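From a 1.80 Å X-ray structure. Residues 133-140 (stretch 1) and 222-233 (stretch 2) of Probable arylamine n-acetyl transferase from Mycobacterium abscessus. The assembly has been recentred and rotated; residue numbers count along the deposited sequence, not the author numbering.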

# COMPACT_ATOMS: atom_id res chain seq x y z
N GLY A 133 -1.01 1.65 -1.67
CA GLY A 133 -0.83 0.41 -0.93
C GLY A 133 0.49 0.19 -0.24
O GLY A 133 0.90 -0.95 -0.07
N PHE A 134 1.13 1.27 0.27
CA PHE A 134 2.41 1.15 0.96
C PHE A 134 2.23 0.90 2.48
O PHE A 134 3.16 0.44 3.12
CB PHE A 134 3.27 2.40 0.69
CG PHE A 134 4.68 2.36 1.24
CD1 PHE A 134 5.69 1.69 0.56
CD2 PHE A 134 5.00 3.00 2.44
CE1 PHE A 134 6.99 1.65 1.07
CE2 PHE A 134 6.31 2.96 2.95
CZ PHE A 134 7.29 2.28 2.26
N GLY A 135 1.04 1.14 3.02
CA GLY A 135 0.80 0.98 4.46
C GLY A 135 0.86 2.37 5.06
O GLY A 135 -0.19 2.97 5.29
N THR A 136 2.08 2.96 5.14
CA THR A 136 2.25 4.36 5.59
C THR A 136 2.25 5.22 4.35
O THR A 136 3.14 6.05 4.11
CB THR A 136 3.50 4.54 6.47
OG1 THR A 136 4.63 3.99 5.79
CG2 THR A 136 3.33 3.91 7.86
N SER A 137 1.23 5.02 3.55
CA SER A 137 1.04 5.61 2.25
C SER A 137 0.75 7.11 2.28
O SER A 137 0.09 7.60 3.20
CB SER A 137 -0.14 4.93 1.56
OG SER A 137 0.31 3.91 0.69
N PRO A 138 1.16 7.83 1.22
CA PRO A 138 0.72 9.22 1.07
C PRO A 138 -0.80 9.25 1.05
O PRO A 138 -1.44 8.32 0.53
CB PRO A 138 1.31 9.62 -0.28
CG PRO A 138 2.49 8.73 -0.45
CD PRO A 138 1.97 7.43 0.05
N LEU A 139 -1.38 10.28 1.69
CA LEU A 139 -2.84 10.39 1.78
C LEU A 139 -3.39 11.08 0.56
O LEU A 139 -4.60 11.16 0.40
CB LEU A 139 -3.26 11.14 3.05
CG LEU A 139 -2.88 10.50 4.39
CD1 LEU A 139 -3.08 11.46 5.51
CD2 LEU A 139 -3.70 9.27 4.68
N ALA A 140 -2.51 11.58 -0.33
CA ALA A 140 -2.98 12.28 -1.52
C ALA A 140 -2.15 11.91 -2.74
O ALA A 140 -0.96 11.60 -2.56
CB ALA A 140 -2.93 13.78 -1.28
N VAL A 222 1.93 -5.21 9.85
CA VAL A 222 0.60 -4.59 9.82
C VAL A 222 0.77 -3.08 9.94
O VAL A 222 1.62 -2.62 10.71
CB VAL A 222 -0.30 -5.20 10.93
CG1 VAL A 222 -1.69 -4.61 10.91
CG2 VAL A 222 -0.37 -6.73 10.80
N GLN A 223 0.04 -2.30 9.13
CA GLN A 223 0.25 -0.85 9.15
C GLN A 223 -1.04 -0.08 9.12
O GLN A 223 -2.04 -0.57 8.60
CB GLN A 223 1.13 -0.44 7.95
CG GLN A 223 2.49 -1.17 7.83
CD GLN A 223 3.28 -0.60 6.69
OE1 GLN A 223 3.71 0.55 6.75
NE2 GLN A 223 3.46 -1.37 5.61
N GLN A 224 -1.01 1.15 9.67
CA GLN A 224 -2.15 2.06 9.65
C GLN A 224 -1.63 3.48 9.69
O GLN A 224 -0.72 3.76 10.46
CB GLN A 224 -3.13 1.77 10.83
CG GLN A 224 -4.35 2.73 10.90
CD GLN A 224 -5.05 2.56 12.23
OE1 GLN A 224 -5.84 1.62 12.45
NE2 GLN A 224 -4.72 3.42 13.18
N ILE A 225 -2.18 4.38 8.85
CA ILE A 225 -1.74 5.78 8.85
C ILE A 225 -2.98 6.68 8.96
O ILE A 225 -4.08 6.32 8.53
CB ILE A 225 -0.82 6.12 7.63
CG1 ILE A 225 -0.08 7.47 7.82
CG2 ILE A 225 -1.56 6.00 6.29
CD1 ILE A 225 1.15 7.77 6.87
N SER A 226 -2.78 7.81 9.64
CA SER A 226 -3.76 8.85 9.88
C SER A 226 -3.11 10.19 9.51
O SER A 226 -1.89 10.24 9.39
CB SER A 226 -4.17 8.84 11.36
OG SER A 226 -4.75 7.61 11.75
N PRO A 227 -3.86 11.33 9.45
CA PRO A 227 -3.19 12.61 9.16
C PRO A 227 -2.10 13.00 10.19
O PRO A 227 -1.12 13.66 9.81
CB PRO A 227 -4.35 13.61 9.18
CG PRO A 227 -5.55 12.80 8.81
CD PRO A 227 -5.32 11.50 9.56
N ASP A 228 -2.25 12.61 11.46
CA ASP A 228 -1.29 13.02 12.48
C ASP A 228 -0.82 11.85 13.36
O ASP A 228 -0.39 12.05 14.51
CB ASP A 228 -1.89 14.17 13.33
CG ASP A 228 -0.91 14.93 14.22
OD1 ASP A 228 0.20 15.24 13.74
OD2 ASP A 228 -1.25 15.18 15.40
N HIS A 229 -0.81 10.63 12.78
CA HIS A 229 -0.40 9.45 13.54
C HIS A 229 -0.24 8.24 12.65
O HIS A 229 -0.85 8.18 11.59
CB HIS A 229 -1.46 9.11 14.61
CG HIS A 229 -0.88 8.52 15.85
ND1 HIS A 229 -0.17 9.29 16.75
CD2 HIS A 229 -0.94 7.25 16.31
CE1 HIS A 229 0.19 8.47 17.72
NE2 HIS A 229 -0.25 7.23 17.50
N ALA A 230 0.52 7.23 13.13
CA ALA A 230 0.68 5.94 12.46
C ALA A 230 1.02 4.85 13.45
O ALA A 230 1.57 5.12 14.52
CB ALA A 230 1.76 6.01 11.39
N TYR A 231 0.67 3.61 13.10
CA TYR A 231 1.03 2.39 13.82
C TYR A 231 1.56 1.38 12.85
O TYR A 231 1.02 1.21 11.75
CB TYR A 231 -0.17 1.73 14.53
CG TYR A 231 -0.77 2.50 15.67
CD1 TYR A 231 -0.24 2.39 16.95
CD2 TYR A 231 -1.92 3.25 15.50
CE1 TYR A 231 -0.82 3.06 18.03
CE2 TYR A 231 -2.51 3.92 16.56
CZ TYR A 231 -1.96 3.82 17.83
OH TYR A 231 -2.57 4.49 18.87
N ILE A 232 2.58 0.67 13.29
CA ILE A 232 3.19 -0.41 12.54
C ILE A 232 3.46 -1.54 13.52
O ILE A 232 4.19 -1.33 14.48
CB ILE A 232 4.51 -0.03 11.79
CG1 ILE A 232 4.34 1.08 10.73
CG2 ILE A 232 5.14 -1.30 11.16
CD1 ILE A 232 5.71 1.63 10.05
N LEU A 233 2.91 -2.72 13.25
CA LEU A 233 3.24 -3.92 14.01
C LEU A 233 4.32 -4.66 13.21
O LEU A 233 4.08 -5.09 12.08
CB LEU A 233 2.00 -4.79 14.28
CG LEU A 233 2.27 -6.12 14.98
CD1 LEU A 233 2.70 -5.90 16.44
CD2 LEU A 233 1.06 -7.03 14.92
O HOH W 1 -2.61 1.68 6.11

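This is a small, mostly apolar packing of an irregular loop against a beta hairpin, chiefly the side chains of its first strand, with a single weak hydrogen bond from a glutamine side chain to the loop backbone at one end. The hairpin supplies a regular platform. Its strands are tied by backbone pairs such as Gln 224 N to Tyr 231 O at 2.9 Å and Tyr 231 N to Gln 224 O at 3.0 Å, and a type I turn from Ser 226 to His 229 joins them. Alternation along the first strand then sorts the residues: Gln 223 and Ile 225 point toward the loop, while Gln 224 points away.

The loop has no regular structure, but it is braced from within. Phe 134 N donates to Ser 137 OG at 2.8 Å with a good angle, tying the two ends of the short segment from Phe 134 to Ser 137. A weak bond from Ser 137 N to Gly 135 O, 3.0 Å, accompanies it.

Gln 223 extends its amide along this loop. Gln 223 NE2 donates to Phe 134 O at 3.1 Å, a weak bond because the angle at the hydrogen is only 129°. Gln 223 OE1 lies 3.3 Å from Thr 136 N. The fit depends on Gly 135, whose CA sits 3.7 Å from Gln 223 CD. A CB there would fall about 2.2 Å from Gln 223 NE2, a clash, and the backbone angles of 100/-72 would by themselves jam it against the preceding carbonyl oxygen. Glycine therefore answers two demands at once, one from the local backbone and one from its neighbour.

Ile 225 has the largest area covered by the other stretch, 88 Å², and it touches several loop residues. Ile 225 CD1 reaches the backbone of the loop, 3.8 Å from Thr 136 C and 3.8 Å from Ser 137 O, while Ile 225 CG2 lies 3.5 Å from Gly 135 O and 4.2 Å from Leu 139 CD2. Much of this packing is thus methyl against backbone.

Thr 136 points sideways, yet its methyl finds the second strand as well: Thr 136 CG2 is 4.0 Å from Ile 232 CD1 and 4.4 Å from Ala 230 CB. The small alanine points toward the loop and contributes little area. Farther along, Leu 139 points toward the hairpin and covers its turn end, with Leu 139 CD1 3.8 Å from Pro 227 CA and 4.3 Å from Pro 227 CG. Pro 138, between Ser 137 and Leu 139, points away and makes no contact.

One water oxygen lies 2.9 Å from Gly 135 O and 3.4 Å from Gln 223 O, the latter at best a weak partner; with more acceptors in reach than protons, it need not bond both at once.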